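Local structure of acetyl-CoA acetyltransferase (Elizabethkingia anophelis NUHP1, 6BN2) at residues A[101-111]-A[282-290]; A[179-187]-A[234-242]. The protein probably catalyses the reversible condensation of two acetyl-CoA molecules to acetoacetyl-CoA and free CoA. All coordinates share one frame; numbering follows the deposited sequence.

Contact 1: A[101-111]-A[282-290]; sequences KAVMMAAQAVK and KIVSYADAA
Lys101 and Asp288 form a salt bridge at one end of this contact, with NZ of Lys101 2.7 Å from OD2 of Asp288 on the syn side of the carboxylate, 29° out of its plane. The lysine chain crosses the aspartate at about a right angle, and its ammonium group has a second partner in Asp58 of the second subunit. OD1 of Asp288 is hydrogen-bonded to Ser393. At the far end of the helix segment, Lys111 reaches down to the tyrosine hydroxyl, and NZ of Lys111 donates to OH of Tyr286 at 3.0 Å. That hydroxyl is also bonded to Asp114 of the second subunit, which binds NE2 of Gln108 as well, so this polar cluster spans the subunit interface. Helix 98-111 here packs on strand 281-290, joining the N-terminal and C-terminal parts of the thiolase fold; the segment axes come within 9.4 Å at an angle of 125°.

Apolar contacts continue along the interface. Met104 runs antiparallel alongside Tyr286, CG of Met104 lying 3.7 Å from CB of Tyr286, and a bend at chi3 (53°) packs its CE on the Asp288 carboxylate, 3.5 Å from OD1. CG of Gln108 lies 3.3 Å from OH of Tyr286, and CB of Ala107 packs by CE2 of the ring. Beyond the tyrosine, CD1 of Ile283 lies 4.0 Å from CG1 of Val103 and 4.2 Å from CB of Ala107.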
loop_
_atom_site.group_PDB
_atom_site.type_symbol
_atom_site.label_atom_id
_atom_site.label_comp_id
_atom_site.label_asym_id
_atom_site.label_seq_id
_atom_site.Cartn_x
_atom_site.Cartn_y
_atom_site.Cartn_z
ATOM N N LYS A 101 -9.920 2.343 -1.448
ATOM C CA LYS A 101 -9.466 1.580 -0.288
ATOM C C LYS A 101 -8.741 2.485 0.700
ATOM O O LYS A 101 -8.876 2.319 1.915
ATOM C CB LYS A 101 -8.559 0.437 -0.755
ATOM C CG LYS A 101 -8.121 -0.527 0.370
ATOM C CD LYS A 101 -9.327 -1.197 1.050
ATOM C CE LYS A 101 -8.833 -2.312 2.001
ATOM N NZ LYS A 101 -10.005 -3.009 2.634
ATOM N N ALA A 102 -7.985 3.466 0.196
ATOM C CA ALA A 102 -7.354 4.443 1.087
ATOM C C ALA A 102 -8.397 5.168 1.933
ATOM O O ALA A 102 -8.221 5.338 3.146
ATOM C CB ALA A 102 -6.542 5.459 0.271
ATOM N N VAL A 103 -9.480 5.628 1.301
ATOM C CA VAL A 103 -10.541 6.319 2.038
ATOM C C VAL A 103 -11.198 5.389 3.052
ATOM O O VAL A 103 -11.472 5.789 4.191
ATOM C CB VAL A 103 -11.576 6.893 1.055
ATOM C CG1 VAL A 103 -12.818 7.393 1.823
ATOM C CG2 VAL A 103 -10.945 8.020 0.221
ATOM N N MET A 104 -11.465 4.136 2.659
ATOM C CA MET A 104 -12.084 3.178 3.574
ATOM C C MET A 104 -11.190 2.892 4.778
ATOM O O MET A 104 -11.658 2.869 5.923
ATOM C CB MET A 104 -12.406 1.885 2.810
ATOM C CG MET A 104 -13.455 2.108 1.728
ATOM S SD MET A 104 -13.503 0.735 0.525
ATOM C CE MET A 104 -13.702 -0.682 1.596
ATOM N N MET A 105 -9.900 2.641 4.534
ATOM C CA MET A 105 -8.956 2.392 5.623
ATOM C C MET A 105 -8.856 3.597 6.546
ATOM O O MET A 105 -8.728 3.454 7.758
ATOM C CB MET A 105 -7.576 2.057 5.050
ATOM C CG MET A 105 -7.531 0.722 4.327
ATOM S SD MET A 105 -6.016 0.513 3.375
ATOM C CE MET A 105 -5.418 -1.065 4.045
ATOM N N ALA A 106 -8.892 4.795 5.970
ATOM C CA ALA A 106 -8.847 5.995 6.793
ATOM C C ALA A 106 -10.100 6.112 7.654
ATOM O O ALA A 106 -10.025 6.493 8.831
ATOM C CB ALA A 106 -8.674 7.228 5.901
ATOM N N ALA A 107 -11.265 5.785 7.081
ATOM C CA ALA A 107 -12.491 5.792 7.868
ATOM C C ALA A 107 -12.402 4.787 9.013
ATOM O O ALA A 107 -12.856 5.061 10.136
ATOM C CB ALA A 107 -13.693 5.507 6.955
ATOM N N GLN A 108 -11.788 3.631 8.759
ATOM C CA GLN A 108 -11.631 2.639 9.814
ATOM C C GLN A 108 -10.714 3.146 10.915
ATOM O O GLN A 108 -10.932 2.833 12.087
ATOM C CB GLN A 108 -11.102 1.326 9.232
ATOM C CG GLN A 108 -12.152 0.647 8.342
ATOM C CD GLN A 108 -11.626 -0.535 7.575
ATOM O OE1 GLN A 108 -10.545 -0.490 7.010
ATOM N NE2 GLN A 108 -12.387 -1.619 7.565
ATOM N N ALA A 109 -9.683 3.922 10.560
ATOM C CA ALA A 109 -8.817 4.514 11.584
ATOM C C ALA A 109 -9.592 5.484 12.474
ATOM O O ALA A 109 -9.339 5.562 13.689
ATOM C CB ALA A 109 -7.630 5.230 10.931
ATOM N N VAL A 110 -10.540 6.230 11.895
ATOM C CA VAL A 110 -11.393 7.104 12.707
ATOM C C VAL A 110 -12.334 6.272 13.580
ATOM O O VAL A 110 -12.468 6.518 14.787
ATOM C CB VAL A 110 -12.183 8.089 11.820
ATOM C CG1 VAL A 110 -13.134 8.968 12.685
ATOM C CG2 VAL A 110 -11.235 8.993 11.028
ATOM N N LYS A 111 -13.001 5.277 12.984
ATOM C CA LYS A 111 -13.956 4.470 13.747
ATOM C C LYS A 111 -13.276 3.673 14.854
ATOM O O LYS A 111 -13.889 3.423 15.904
ATOM C CB LYS A 111 -14.718 3.534 12.801
ATOM C CG LYS A 111 -15.658 4.278 11.883
ATOM C CD LYS A 111 -16.164 3.432 10.731
ATOM C CE LYS A 111 -17.111 2.345 11.175
ATOM N NZ LYS A 111 -17.749 1.722 9.959
ATOM N N LYS A 282 -21.291 12.559 4.782
ATOM C CA LYS A 282 -20.995 11.563 5.807
ATOM C C LYS A 282 -20.718 10.238 5.116
ATOM O O LYS A 282 -21.394 9.893 4.146
ATOM C CB LYS A 282 -22.187 11.430 6.772
ATOM C CG LYS A 282 -22.051 10.317 7.796
ATOM C CD LYS A 282 -23.246 10.369 8.754
ATOM C CE LYS A 282 -23.562 9.005 9.339
ATOM N NZ LYS A 282 -24.686 9.094 10.327
ATOM N N ILE A 283 -19.713 9.499 5.583
ATOM C CA ILE A 283 -19.493 8.151 5.062
ATOM C C ILE A 283 -20.446 7.220 5.797
ATOM O O ILE A 283 -20.398 7.116 7.023
ATOM C CB ILE A 283 -18.034 7.707 5.232
ATOM C CG1 ILE A 283 -17.127 8.559 4.333
ATOM C CG2 ILE A 283 -17.888 6.220 4.876
ATOM C CD1 ILE A 283 -15.615 8.315 4.552
ATOM N N VAL A 284 -21.337 6.567 5.057
ATOM C CA VAL A 284 -22.353 5.726 5.689
ATOM C C VAL A 284 -21.844 4.301 5.884
ATOM O O VAL A 284 -21.983 3.730 6.973
ATOM C CB VAL A 284 -23.644 5.741 4.856
ATOM C CG1 VAL A 284 -24.682 4.818 5.477
ATOM C CG2 VAL A 284 -24.189 7.170 4.737
ATOM N N SER A 285 -21.257 3.734 4.830
ATOM C CA SER A 285 -20.767 2.363 4.844
ATOM C C SER A 285 -19.842 2.153 3.655
ATOM O O SER A 285 -19.739 2.997 2.756
ATOM C CB SER A 285 -21.914 1.357 4.787
ATOM O OG SER A 285 -22.576 1.493 3.532
ATOM N N TYR A 286 -19.186 0.996 3.648
ATOM C CA TYR A 286 -18.263 0.664 2.569
ATOM C C TYR A 286 -18.035 -0.837 2.621
ATOM O O TYR A 286 -18.323 -1.488 3.631
ATOM C CB TYR A 286 -16.917 1.429 2.681
ATOM C CG TYR A 286 -16.450 1.438 4.109
ATOM C CD1 TYR A 286 -15.797 0.332 4.644
ATOM C CD2 TYR A 286 -16.733 2.507 4.947
ATOM C CE1 TYR A 286 -15.440 0.290 5.975
ATOM C CE2 TYR A 286 -16.373 2.479 6.284
ATOM C CZ TYR A 286 -15.729 1.368 6.786
ATOM O OH TYR A 286 -15.390 1.303 8.124
ATOM N N ALA A 287 -17.501 -1.377 1.527
ATOM C CA ALA A 287 -17.267 -2.818 1.477
ATOM C C ALA A 287 -16.326 -3.151 0.333
ATOM O O ALA A 287 -16.263 -2.433 -0.671
ATOM C CB ALA A 287 -18.577 -3.608 1.285
ATOM N N ASP A 288 -15.616 -4.258 0.495
ATOM C CA ASP A 288 -14.861 -4.884 -0.577
ATOM C C ASP A 288 -15.537 -6.197 -0.949
ATOM O O ASP A 288 -16.150 -6.861 -0.104
ATOM C CB ASP A 288 -13.421 -5.195 -0.151
ATOM C CG ASP A 288 -12.648 -3.964 0.260
ATOM O OD1 ASP A 288 -12.477 -3.068 -0.581
ATOM O OD2 ASP A 288 -12.245 -3.867 1.450
ATOM N N ALA A 289 -15.371 -6.602 -2.204
ATOM C CA ALA A 289 -15.771 -7.948 -2.599
ATOM C C ALA A 289 -14.800 -8.442 -3.661
ATOM O O ALA A 289 -14.088 -7.654 -4.281
ATOM C CB ALA A 289 -17.209 -7.975 -3.140
ATOM N N ALA A 290 -14.767 -9.755 -3.867
ATOM C CA ALA A 290 -13.914 -10.281 -4.925
ATOM C C ALA A 290 -14.543 -11.514 -5.546
ATOM O O ALA A 290 -15.321 -12.228 -4.907
ATOM C CB ALA A 290 -12.506 -10.608 -4.384
#

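Contact 2: A[179-187]-A[234-242]; sequences REEQDAFAI and RIPTLPTVF
The guanidinium group of Arg179 is turned edge-on to the backbone carbonyls of Ile235 and Leu238. NH2 of Arg179 donates to O of Ile235 at 2.9 Å, an interaction lying both in the carbonyl plane and within 5° of the guanidinium plane. NH2 of Arg179 also donates to O of Leu238 at 3.0 Å, this time from a position tilted away from both planes, and NH1 adds a weak bond to that oxygen. A bend at chi2 (69°) turns the arginine chain along its own helix, where NE of Arg179 meets OD2 of Asp183 at 2.8 Å on the syn side of the carboxylate. This i to i+4 salt bridge, with the carbonyl bonds, helps fix the rotation of the guanidinium group while NH2 holds the loop.

The contact thus ties the first turns of helix 179-198 to the 3-10 segment that includes 235-237, in the long loop that leads to strand 258-268. Asp183 and Ile235 lie alongside each other, pointing opposite ways, with CG2 of Ile235 3.4 Å from the carboxylate carbon CG of Asp183. A water donates to both OD1 of Asp183 and O of Ile235, and Asn253 also binds OD1. Farther along the helix, Ile187 lies across the end of Ile235, its CG1 3.7 Å from CD1 of the latter. Methyl CG2 of Thr240 approaches NH1 of Arg179 obliquely, at 3.7 Å.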
loop_
_atom_site.group_PDB
_atom_site.type_symbol
_atom_site.label_atom_id
_atom_site.label_comp_id
_atom_site.label_asym_id
_atom_site.label_seq_id
_atom_site.Cartn_x
_atom_site.Cartn_y
_atom_site.Cartn_z
ATOM N N ARG A 179 -20.873 -4.071 -29.620
ATOM C CA ARG A 179 -20.037 -2.948 -30.040
ATOM C C ARG A 179 -20.840 -1.653 -30.105
ATOM O O ARG A 179 -20.398 -0.604 -29.617
ATOM C CB ARG A 179 -19.408 -3.275 -31.401
ATOM C CG ARG A 179 -18.896 -2.075 -32.205
ATOM C CD ARG A 179 -17.679 -1.479 -31.529
ATOM N NE ARG A 179 -17.110 -0.344 -32.265
ATOM C CZ ARG A 179 -16.181 -0.455 -33.210
ATOM N NH1 ARG A 179 -15.732 -1.653 -33.573
ATOM N NH2 ARG A 179 -15.700 0.632 -33.797
ATOM N N GLU A 180 -22.031 -1.710 -30.709
ATOM C CA GLU A 180 -22.842 -0.503 -30.849
ATOM C C GLU A 180 -23.258 0.048 -29.491
ATOM O O GLU A 180 -23.266 1.269 -29.286
ATOM C CB GLU A 180 -24.074 -0.793 -31.707
ATOM C CG GLU A 180 -23.769 -1.058 -33.182
ATOM C CD GLU A 180 -23.188 -2.446 -33.472
ATOM O OE1 GLU A 180 -23.176 -3.329 -32.574
ATOM O OE2 GLU A 180 -22.741 -2.651 -34.623
ATOM N N GLU A 181 -23.605 -0.835 -28.548
ATOM C CA GLU A 181 -23.989 -0.362 -27.220
ATOM C C GLU A 181 -22.807 0.262 -26.493
ATOM O O GLU A 181 -22.962 1.287 -25.816
ATOM C CB GLU A 181 -24.583 -1.511 -26.398
ATOM C CG GLU A 181 -25.943 -1.966 -26.929
ATOM C CD GLU A 181 -26.360 -3.356 -26.445
ATOM O OE1 GLU A 181 -25.548 -4.065 -25.798
ATOM O OE2 GLU A 181 -27.511 -3.753 -26.726
ATOM N N GLN A 182 -21.621 -0.346 -26.611
ATOM C CA GLN A 182 -20.434 0.222 -25.981
ATOM C C GLN A 182 -20.096 1.580 -26.578
ATOM O O GLN A 182 -19.714 2.511 -25.858
ATOM C CB GLN A 182 -19.257 -0.740 -26.133
ATOM C CG GLN A 182 -19.445 -2.019 -25.343
ATOM C CD GLN A 182 -18.344 -3.023 -25.593
ATOM O OE1 GLN A 182 -17.162 -2.681 -25.562
ATOM N NE2 GLN A 182 -18.724 -4.270 -25.838
ATOM N N ASP A 183 -20.224 1.710 -27.899
ATOM C CA ASP A 183 -19.941 2.994 -28.534
ATOM C C ASP A 183 -20.937 4.060 -28.093
ATOM O O ASP A 183 -20.554 5.211 -27.859
ATOM C CB ASP A 183 -19.945 2.840 -30.056
ATOM C CG ASP A 183 -18.649 2.239 -30.579
ATOM O OD1 ASP A 183 -17.702 2.057 -29.773
ATOM O OD2 ASP A 183 -18.574 1.947 -31.793
ATOM N N ALA A 184 -22.216 3.699 -27.975
ATOM C CA ALA A 184 -23.214 4.664 -27.526
ATOM C C ALA A 184 -22.942 5.100 -26.094
ATOM O O ALA A 184 -23.086 6.283 -25.759
ATOM C CB ALA A 184 -24.621 4.072 -27.659
ATOM N N PHE A 185 -22.549 4.156 -25.232
ATOM C CA PHE A 185 -22.174 4.505 -23.865
ATOM C C PHE A 185 -20.986 5.458 -23.855
ATOM O O PHE A 185 -20.978 6.449 -23.108
ATOM C CB PHE A 185 -21.864 3.224 -23.068
ATOM C CG PHE A 185 -21.463 3.464 -21.621
ATOM C CD1 PHE A 185 -22.384 3.283 -20.597
ATOM C CD2 PHE A 185 -20.166 3.852 -21.290
ATOM C CE1 PHE A 185 -22.030 3.490 -19.267
ATOM C CE2 PHE A 185 -19.804 4.071 -19.968
ATOM C CZ PHE A 185 -20.744 3.880 -18.951
ATOM N N ALA A 186 -19.968 5.171 -24.676
ATOM C CA ALA A 186 -18.782 6.020 -24.712
ATOM C C ALA A 186 -19.139 7.427 -25.167
ATOM O O ALA A 186 -18.722 8.412 -24.549
ATOM C CB ALA A 186 -17.721 5.414 -25.636
ATOM N N ILE A 187 -19.922 7.532 -26.244
ATOM C CA ILE A 187 -20.341 8.839 -26.734
ATOM C C ILE A 187 -21.098 9.590 -25.650
ATOM O O ILE A 187 -20.891 10.792 -25.445
ATOM C CB ILE A 187 -21.180 8.679 -28.014
ATOM C CG1 ILE A 187 -20.267 8.297 -29.178
ATOM C CG2 ILE A 187 -21.961 9.961 -28.305
ATOM C CD1 ILE A 187 -21.001 7.931 -30.435
ATOM N N ARG A 234 -15.549 8.952 -36.122
ATOM C CA ARG A 234 -14.618 7.844 -36.278
ATOM C C ARG A 234 -14.933 6.679 -35.351
ATOM O O ARG A 234 -14.497 5.554 -35.622
ATOM C CB ARG A 234 -13.183 8.315 -36.020
ATOM N N ILE A 235 -15.686 6.934 -34.278
ATOM C CA ILE A 235 -15.910 5.914 -33.247
ATOM C C ILE A 235 -16.459 4.603 -33.815
ATOM O O ILE A 235 -15.903 3.540 -33.495
ATOM C CB ILE A 235 -16.784 6.493 -32.119
ATOM C CG1 ILE A 235 -15.946 7.429 -31.244
ATOM C CG2 ILE A 235 -17.414 5.384 -31.275
ATOM C CD1 ILE A 235 -16.715 8.151 -30.147
ATOM N N PRO A 236 -17.507 4.592 -34.649
ATOM C CA PRO A 236 -18.049 3.306 -35.121
ATOM C C PRO A 236 -17.140 2.560 -36.086
ATOM O O PRO A 236 -17.471 1.425 -36.453
ATOM C CB PRO A 236 -19.359 3.703 -35.819
ATOM C CG PRO A 236 -19.606 5.127 -35.459
ATOM C CD PRO A 236 -18.270 5.725 -35.202
ATOM N N THR A 237 -16.028 3.156 -36.521
ATOM C CA THR A 237 -15.134 2.538 -37.489
ATOM C C THR A 237 -13.789 2.130 -36.905
ATOM O O THR A 237 -12.998 1.492 -37.613
ATOM C CB THR A 237 -14.885 3.491 -38.670
ATOM O OG1 THR A 237 -14.130 4.623 -38.218
ATOM C CG2 THR A 237 -16.198 3.973 -39.237
ATOM N N LEU A 238 -13.504 2.486 -35.655
ATOM C CA LEU A 238 -12.214 2.174 -35.061
ATOM C C LEU A 238 -12.017 0.661 -34.968
ATOM O O LEU A 238 -12.988 -0.093 -34.838
ATOM C CB LEU A 238 -12.100 2.793 -33.671
ATOM C CG LEU A 238 -12.008 4.313 -33.585
ATOM C CD1 LEU A 238 -11.982 4.706 -32.136
ATOM C CD2 LEU A 238 -10.764 4.808 -34.282
ATOM N N PRO A 239 -10.772 0.194 -35.018
ATOM C CA PRO A 239 -10.516 -1.246 -34.906
ATOM C C PRO A 239 -10.661 -1.743 -33.476
ATOM O O PRO A 239 -10.490 -0.999 -32.509
ATOM C CB PRO A 239 -9.066 -1.377 -35.391
ATOM C CG PRO A 239 -8.451 -0.067 -35.017
ATOM C CD PRO A 239 -9.529 0.959 -35.239
ATOM N N THR A 240 -10.988 -3.029 -33.354
ATOM C CA THR A 240 -11.105 -3.668 -32.043
ATOM C C THR A 240 -9.722 -4.131 -31.601
ATOM O O THR A 240 -9.169 -5.085 -32.157
ATOM C CB THR A 240 -12.094 -4.828 -32.092
ATOM O OG1 THR A 240 -11.737 -5.730 -33.150
ATOM C CG2 THR A 240 -13.513 -4.294 -32.322
ATOM N N VAL A 241 -9.172 -3.469 -30.583
ATOM C CA VAL A 241 -7.741 -3.555 -30.326
ATOM C C VAL A 241 -7.339 -4.785 -29.521
ATOM O O VAL A 241 -6.157 -5.145 -29.516
ATOM C CB VAL A 241 -7.262 -2.272 -29.626
ATOM C CG1 VAL A 241 -7.362 -1.085 -30.583
ATOM C CG2 VAL A 241 -8.076 -2.008 -28.390
ATOM N N PHE A 242 -8.275 -5.455 -28.848
ATOM C CA PHE A 242 -7.925 -6.625 -28.047
ATOM C C PHE A 242 -8.303 -7.942 -28.703
ATOM O O PHE A 242 -7.850 -8.995 -28.248
ATOM C CB PHE A 242 -8.580 -6.517 -26.662
ATOM C CG PHE A 242 -8.116 -5.327 -25.889
ATOM C CD1 PHE A 242 -6.836 -5.306 -25.342
ATOM C CD2 PHE A 242 -8.927 -4.206 -25.742
ATOM C CE1 PHE A 242 -6.380 -4.196 -24.644
ATOM C CE2 PHE A 242 -8.473 -3.093 -25.040
ATOM C CZ PHE A 242 -7.185 -3.095 -24.492
HETATM O O HOH W 1 -15.280 2.760 -30.802
#

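Overall arrangement
Contacts 1 and 2 lie on opposite sides of the chain's centre, with their own centres 35 Å apart and their nearest atoms about 20 Å apart. In sequence, contact 2 is nested within the loop closed by contact 1. Contact 1 is buried and lies at the interface with the second subunit; the side chain of Asp288 is about 11 Å from that of Cys386, a predicted proton acceptor. Contact 2 is peripheral and is touched by no other chain of the assembly. It is close to a metal site instead: a bound calcium ion is about 8 Å from the side chain of Leu238, and the side chains of Asp183 and the calcium-binding Ala254 are about 9 Å apart.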